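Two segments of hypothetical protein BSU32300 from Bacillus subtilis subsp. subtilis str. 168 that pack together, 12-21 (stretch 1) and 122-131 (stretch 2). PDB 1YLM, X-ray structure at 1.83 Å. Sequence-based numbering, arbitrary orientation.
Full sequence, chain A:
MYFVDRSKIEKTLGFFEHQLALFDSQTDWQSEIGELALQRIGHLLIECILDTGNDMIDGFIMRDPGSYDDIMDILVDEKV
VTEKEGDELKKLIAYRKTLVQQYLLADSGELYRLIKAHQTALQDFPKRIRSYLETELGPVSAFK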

ATOM      1  N   THR A  12       7.941  13.947  -6.128  1.00 16.05           N
ATOM      2  CA  THR A  12       7.146  13.352  -5.065  1.00 16.92           C
ATOM      3  C   THR A  12       6.522  14.381  -4.118  1.00 16.49           C
ATOM      4  O   THR A  12       5.426  14.147  -3.607  1.00 16.85           O
ATOM      5  CB  THR A  12       7.782  12.079  -4.399  1.00 18.44           C
ATOM      6  OG1 THR A  12       8.081  12.269  -3.018  1.00 23.26           O
ATOM      7  CG2 THR A  12       8.905  11.504  -5.196  1.00 13.49           C
ATOM      8  N   LEU A  13       7.181  15.530  -3.925  1.00 14.81           N
ATOM      9  CA  LEU A  13       6.578  16.631  -3.158  1.00 15.23           C
ATOM     10  C   LEU A  13       5.308  17.182  -3.808  1.00 14.41           C
ATOM     11  O   LEU A  13       4.331  17.467  -3.126  1.00 14.25           O
ATOM     12  CB  LEU A  13       7.597  17.766  -2.930  1.00 15.59           C
ATOM     13  CG  LEU A  13       8.782  17.507  -1.986  1.00 17.87           C
ATOM     14  CD1 LEU A  13       9.590  18.797  -1.816  1.00 15.94           C
ATOM     15  CD2 LEU A  13       8.341  16.997  -0.647  1.00 18.15           C
ATOM     16  N   GLY A  14       5.322  17.338  -5.132  1.00 14.30           N
ATOM     17  CA  GLY A  14       4.122  17.784  -5.857  1.00 14.28           C
ATOM     18  C   GLY A  14       2.967  16.807  -5.716  1.00 14.71           C
ATOM     19  O   GLY A  14       1.824  17.208  -5.492  1.00 14.91           O
ATOM     20  N   PHE A  15       3.278  15.514  -5.873  1.00 15.19           N
ATOM     21  CA  PHE A  15       2.301  14.443  -5.710  1.00 14.73           C
ATOM     22  C   PHE A  15       1.707  14.482  -4.304  1.00 15.52           C
ATOM     23  O   PHE A  15       0.485  14.441  -4.131  1.00 15.32           O
ATOM     24  CB  PHE A  15       3.016  13.120  -5.926  1.00 14.99           C
ATOM     25  CG  PHE A  15       2.113  11.915  -5.910  1.00 14.38           C
ATOM     26  CD1 PHE A  15       1.432  11.522  -7.072  1.00 16.43           C
ATOM     27  CD2 PHE A  15       1.997  11.139  -4.752  1.00 15.12           C
ATOM     28  CE1 PHE A  15       0.615  10.370  -7.061  1.00 15.36           C
ATOM     29  CE2 PHE A  15       1.183   9.993  -4.737  1.00 15.54           C
ATOM     30  CZ  PHE A  15       0.496   9.621  -5.888  1.00 14.40           C
ATOM     31  N   PHE A  16       2.590  14.521  -3.307  1.00 15.41           N
ATOM     32  CA  PHE A  16       2.220  14.698  -1.899  1.00 16.06           C
ATOM     33  C   PHE A  16       1.230  15.848  -1.688  1.00 15.92           C
ATOM     34  O   PHE A  16       0.181  15.679  -1.052  1.00 16.21           O
ATOM     35  CB  PHE A  16       3.503  14.927  -1.083  1.00 15.90           C
ATOM     36  CG  PHE A  16       3.267  15.195   0.391  1.00 17.77           C
ATOM     37  CD1 PHE A  16       3.228  14.142   1.309  1.00 16.52           C
ATOM     38  CD2 PHE A  16       3.142  16.501   0.858  1.00 17.88           C
ATOM     39  CE1 PHE A  16       3.031  14.384   2.685  1.00 15.97           C
ATOM     40  CE2 PHE A  16       2.942  16.756   2.226  1.00 17.49           C
ATOM     41  CZ  PHE A  16       2.891  15.693   3.138  1.00 15.70           C
ATOM     42  N   GLU A  17       1.564  17.022  -2.208  1.00 16.59           N
ATOM     43  CA  GLU A  17       0.716  18.190  -2.037  1.00 17.86           C
ATOM     44  C   GLU A  17      -0.680  17.984  -2.658  1.00 18.26           C
ATOM     45  O   GLU A  17      -1.703  18.364  -2.070  1.00 18.00           O
ATOM     46  CB  GLU A  17       1.431  19.423  -2.591  1.00 18.06           C
ATOM     47  CG  GLU A  17       2.527  19.920  -1.619  1.00 19.33           C
ATOM     48  CD  GLU A  17       3.313  21.120  -2.144  1.00 20.82           C
ATOM     49  OE1 GLU A  17       3.607  21.159  -3.354  1.00 21.52           O
ATOM     50  OE2 GLU A  17       3.666  22.001  -1.320  1.00 24.50           O
ATOM     51  N   HIS A  18      -0.722  17.347  -3.822  1.00 18.49           N
ATOM     52  CA  HIS A  18      -2.007  17.010  -4.440  1.00 18.66           C
ATOM     53  C   HIS A  18      -2.853  16.127  -3.514  1.00 18.97           C
ATOM     54  O   HIS A  18      -4.044  16.394  -3.310  1.00 18.46           O
ATOM     55  CB  HIS A  18      -1.817  16.359  -5.813  1.00 19.14           C
ATOM     56  CG  HIS A  18      -3.103  16.141  -6.552  1.00 21.63           C
ATOM     57  ND1 HIS A  18      -3.893  17.181  -7.005  1.00 26.15           N
ATOM     58  CD2 HIS A  18      -3.754  15.002  -6.892  1.00 22.53           C
ATOM     59  CE1 HIS A  18      -4.966  16.685  -7.603  1.00 24.34           C
ATOM     60  NE2 HIS A  18      -4.904  15.367  -7.547  1.00 22.73           N
ATOM     61  N   GLN A  19      -2.244  15.088  -2.933  1.00 18.57           N
ATOM     62  CA  GLN A  19      -3.011  14.179  -2.060  1.00 18.69           C
ATOM     63  C   GLN A  19      -3.487  14.916  -0.796  1.00 18.85           C
ATOM     64  O   GLN A  19      -4.626  14.702  -0.330  1.00 17.91           O
ATOM     65  CB  GLN A  19      -2.220  12.931  -1.661  1.00 17.68           C
ATOM     66  CG  GLN A  19      -1.478  12.127  -2.775  1.00 18.97           C
ATOM     67  CD  GLN A  19      -2.195  12.070  -4.123  1.00 20.69           C
ATOM     68  OE1 GLN A  19      -1.638  12.468  -5.146  1.00 25.13           O
ATOM     69  NE2 GLN A  19      -3.403  11.576  -4.129  1.00 19.20           N
ATOM     70  N   LEU A  20      -2.623  15.774  -0.241  1.00 19.11           N
ATOM     71  CA  LEU A  20      -3.014  16.597   0.911  1.00 20.18           C
ATOM     72  C   LEU A  20      -4.190  17.518   0.562  1.00 20.39           C
ATOM     73  O   LEU A  20      -5.137  17.636   1.350  1.00 20.01           O
ATOM     74  CB  LEU A  20      -1.835  17.403   1.451  1.00 20.82           C
ATOM     75  CG  LEU A  20      -1.902  18.013   2.853  1.00 22.73           C
ATOM     76  CD1 LEU A  20      -2.295  16.969   3.883  1.00 22.37           C
ATOM     77  CD2 LEU A  20      -0.514  18.553   3.160  1.00 22.42           C
ATOM     78  N   ALA A  21      -4.132  18.149  -0.611  1.00 20.64           N
ATOM     79  CA  ALA A  21      -5.235  18.994  -1.107  1.00 21.58           C
ATOM     80  C   ALA A  21      -6.543  18.201  -1.180  1.00 22.17           C
ATOM     81  O   ALA A  21      -7.604  18.706  -0.812  1.00 23.30           O
ATOM     82  CB  ALA A  21      -4.901  19.582  -2.450  1.00 21.31           C
TER
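Stretch 2 122-131: LQDFPKRIRS

Leu-13 is the centre of the contact. Its side chain sits as a knob in a hole formed by Phe-125, Pro-126, Ile-129 and Arg-130. CD1 of Leu-13 lies 3.8 Å from CG2 of Ile-129, and CD2 of Leu-13 lies 4.1 Å from CB of Pro-126. The ring of Phe-125 is a little farther off, with its CE2 4.3 Å from Leu-13 CD2.

Stretch 2 is helical throughout, as is stretch 1. The two helices run nearly antiparallel, with a signed crossing angle of -163° and a closest axial approach of 10.0 Å. Stretch 2 is kinked at Pro-126, whose ring nitrogen carries no hydrogen and cannot bond to the turn before. The backbones come close here: the CA atoms of Leu-13 and Pro-126 are 5.8 Å apart. At the other end the CA atoms of Leu-20 and Gln-123 are 7.4 Å apart.

One turn on from Leu-13, Phe-16 packs with its CD2 3.6 Å from CG of Pro-126. Phe-16 CZ is 4.0 Å from CD2 of Leu-122. The carbonyl O of Leu-122 meets the ring edge, 3.2 Å from Phe-16 CE2. Leu-20 extends the apolar strip, with CD2 4.1 Å from CB of Leu-122 and 3.7 Å from CG of Gln-123.

The polar edge is built on Glu-17 and Arg-130. They form a salt bridge with two hydrogen bonds: Arg-130 NH2 to Glu-17 OE1 at 2.7 Å, and Arg-130 NH1 to Glu-17 OE2 at 3.0 Å. Both are nearly straight. Leu-13 CD1 lies over one face of the guanidinium, so the charged group also borders the apolar centre. Water 1 donates to OE2 of Glu-17 at 2.7 Å and to the backbone O of Gln-123 at 2.8 Å, bridging the helices.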

ATOM      1  N   LEU A 122       2.117  18.354   8.181  1.00 20.21           N
ATOM      2  CA  LEU A 122       2.045  17.783   6.828  1.00 20.54           C
ATOM      3  C   LEU A 122       2.182  18.841   5.724  1.00 20.92           C
ATOM      4  O   LEU A 122       3.014  18.699   4.823  1.00 20.11           O
ATOM      5  CB  LEU A 122       0.769  16.945   6.652  1.00 20.50           C
ATOM      6  CG  LEU A 122       0.753  15.625   7.435  1.00 19.58           C
ATOM      7  CD1 LEU A 122      -0.637  15.015   7.444  1.00 19.56           C
ATOM      8  CD2 LEU A 122       1.779  14.632   6.863  1.00 19.21           C
ATOM      9  N   GLN A 123       1.394  19.910   5.820  1.00 21.13           N
ATOM     10  CA  GLN A 123       1.457  21.022   4.872  1.00 22.68           C
ATOM     11  C   GLN A 123       2.846  21.654   4.800  1.00 21.67           C
ATOM     12  O   GLN A 123       3.291  22.061   3.733  1.00 21.45           O
ATOM     13  CB  GLN A 123       0.443  22.109   5.245  1.00 22.61           C
ATOM     14  CG  GLN A 123      -1.014  21.660   5.176  1.00 25.71           C
ATOM     15  CD  GLN A 123      -1.979  22.696   5.737  1.00 25.43           C
ATOM     16  OE1 GLN A 123      -1.605  23.541   6.557  1.00 32.03           O
ATOM     17  NE2 GLN A 123      -3.227  22.632   5.301  1.00 28.83           N
ATOM     18  N   ASP A 124       3.517  21.738   5.943  1.00 21.28           N
ATOM     19  CA  ASP A 124       4.837  22.366   6.014  1.00 20.68           C
ATOM     20  C   ASP A 124       5.991  21.492   5.541  1.00 19.54           C
ATOM     21  O   ASP A 124       7.061  22.012   5.240  1.00 18.07           O
ATOM     22  CB  ASP A 124       5.114  22.839   7.441  1.00 20.95           C
ATOM     23  CG  ASP A 124       4.254  24.026   7.830  1.00 22.10           C
ATOM     24  OD1 ASP A 124       3.713  24.694   6.924  1.00 25.73           O
ATOM     25  OD2 ASP A 124       4.128  24.285   9.038  1.00 23.42           O
ATOM     26  N   PHE A 125       5.779  20.176   5.485  1.00 19.06           N
ATOM     27  CA  PHE A 125       6.856  19.240   5.111  1.00 18.55           C
ATOM     28  C   PHE A 125       7.515  19.564   3.748  1.00 18.09           C
ATOM     29  O   PHE A 125       8.745  19.654   3.673  1.00 17.21           O
ATOM     30  CB  PHE A 125       6.376  17.782   5.182  1.00 18.67           C
ATOM     31  CG  PHE A 125       7.438  16.766   4.813  1.00 19.02           C
ATOM     32  CD1 PHE A 125       8.469  16.447   5.713  1.00 20.34           C
ATOM     33  CD2 PHE A 125       7.421  16.142   3.575  1.00 19.81           C
ATOM     34  CE1 PHE A 125       9.458  15.527   5.368  1.00 19.28           C
ATOM     35  CE2 PHE A 125       8.393  15.195   3.230  1.00 20.16           C
ATOM     36  CZ  PHE A 125       9.407  14.890   4.121  1.00 18.34           C
ATOM     37  N   PRO A 126       6.710  19.743   2.673  1.00 18.88           N
ATOM     38  CA  PRO A 126       7.312  20.128   1.379  1.00 19.06           C
ATOM     39  C   PRO A 126       8.089  21.446   1.448  1.00 19.60           C
ATOM     40  O   PRO A 126       9.143  21.573   0.820  1.00 19.14           O
ATOM     41  CB  PRO A 126       6.094  20.288   0.442  1.00 19.17           C
ATOM     42  CG  PRO A 126       4.995  19.541   1.077  1.00 19.39           C
ATOM     43  CD  PRO A 126       5.245  19.569   2.564  1.00 18.47           C
ATOM     44  N   LYS A 127       7.569  22.419   2.188  1.00 19.99           N
ATOM     45  CA  LYS A 127       8.263  23.693   2.374  1.00 21.65           C
ATOM     46  C   LYS A 127       9.648  23.497   3.017  1.00 20.33           C
ATOM     47  O   LYS A 127      10.637  24.067   2.549  1.00 20.64           O
ATOM     48  CB  LYS A 127       7.425  24.652   3.228  1.00 21.33           C
ATOM     49  CG  LYS A 127       6.017  24.922   2.690  1.00 24.52           C
ATOM     50  CD  LYS A 127       5.234  25.883   3.621  1.00 25.54           C
ATOM     51  CE  LYS A 127       6.042  27.168   3.906  1.00 31.78           C
ATOM     52  NZ  LYS A 127       5.163  28.361   4.227  1.00 35.02           N
ATOM     53  N   ARG A 128       9.711  22.715   4.091  1.00 20.07           N
ATOM     54  CA  ARG A 128      10.980  22.398   4.762  1.00 19.65           C
ATOM     55  C   ARG A 128      11.967  21.751   3.798  1.00 19.18           C
ATOM     56  O   ARG A 128      13.141  22.137   3.748  1.00 19.30           O
ATOM     57  CB  ARG A 128      10.762  21.434   5.940  1.00 20.06           C
ATOM     58  CG  ARG A 128       9.863  21.971   7.038  1.00 20.34           C
ATOM     59  CD  ARG A 128      10.526  23.001   7.932  1.00 27.05           C
ATOM     60  NE  ARG A 128       9.533  23.503   8.891  1.00 28.76           N
ATOM     61  CZ  ARG A 128       8.759  24.568   8.692  1.00 32.14           C
ATOM     62  NH1 ARG A 128       8.877  25.301   7.587  1.00 31.40           N
ATOM     63  NH2 ARG A 128       7.866  24.917   9.616  1.00 34.03           N
ATOM     64  N   ILE A 129      11.502  20.752   3.051  1.00 18.56           N
ATOM     65  CA  ILE A 129      12.370  20.077   2.087  1.00 17.59           C
ATOM     66  C   ILE A 129      12.895  21.041   1.011  1.00 17.54           C
ATOM     67  O   ILE A 129      14.091  21.039   0.699  1.00 16.83           O
ATOM     68  CB  ILE A 129      11.689  18.873   1.395  1.00 17.02           C
ATOM     69  CG1 ILE A 129      11.230  17.805   2.419  1.00 16.87           C
ATOM     70  CG2 ILE A 129      12.639  18.253   0.387  1.00 17.07           C
ATOM     71  CD1 ILE A 129      12.351  17.215   3.319  1.00 15.75           C
ATOM     72  N   ARG A 130      12.000  21.832   0.436  1.00 17.89           N
ATOM     73  CA  ARG A 130      12.395  22.768  -0.608  1.00 18.34           C
ATOM     74  C   ARG A 130      13.369  23.821  -0.117  1.00 18.74           C
ATOM     75  O   ARG A 130      14.299  24.137  -0.844  1.00 18.81           O
ATOM     76  CB  ARG A 130      11.186  23.442  -1.245  1.00 18.21           C
ATOM     77  CG  ARG A 130      10.364  22.529  -2.111  1.00 18.86           C
ATOM     78  CD  ARG A 130       9.161  23.302  -2.604  1.00 22.97           C
ATOM     79  NE  ARG A 130       8.265  22.433  -3.332  1.00 23.97           N
ATOM     80  CZ  ARG A 130       7.007  22.193  -2.989  1.00 23.87           C
ATOM     81  NH1 ARG A 130       6.447  22.809  -1.948  1.00 24.29           N
ATOM     82  NH2 ARG A 130       6.303  21.362  -3.733  1.00 24.38           N
ATOM     83  N   SER A 131      13.156  24.365   1.088  1.00 18.87           N
ATOM     84  CA  SER A 131      14.084  25.358   1.672  1.00 20.22           C
ATOM     85  C   SER A 131      15.467  24.760   1.842  1.00 20.05           C
ATOM     86  O   SER A 131      16.466  25.396   1.533  1.00 19.91           O
ATOM     87  CB  SER A 131      13.609  25.882   3.040  1.00 20.64           C
ATOM     88  OG  SER A 131      12.302  26.430   2.963  1.00 25.16           O
TER
HETATM   89  O   HOH W   1       2.393  22.316   1.093  1.00 32.95           O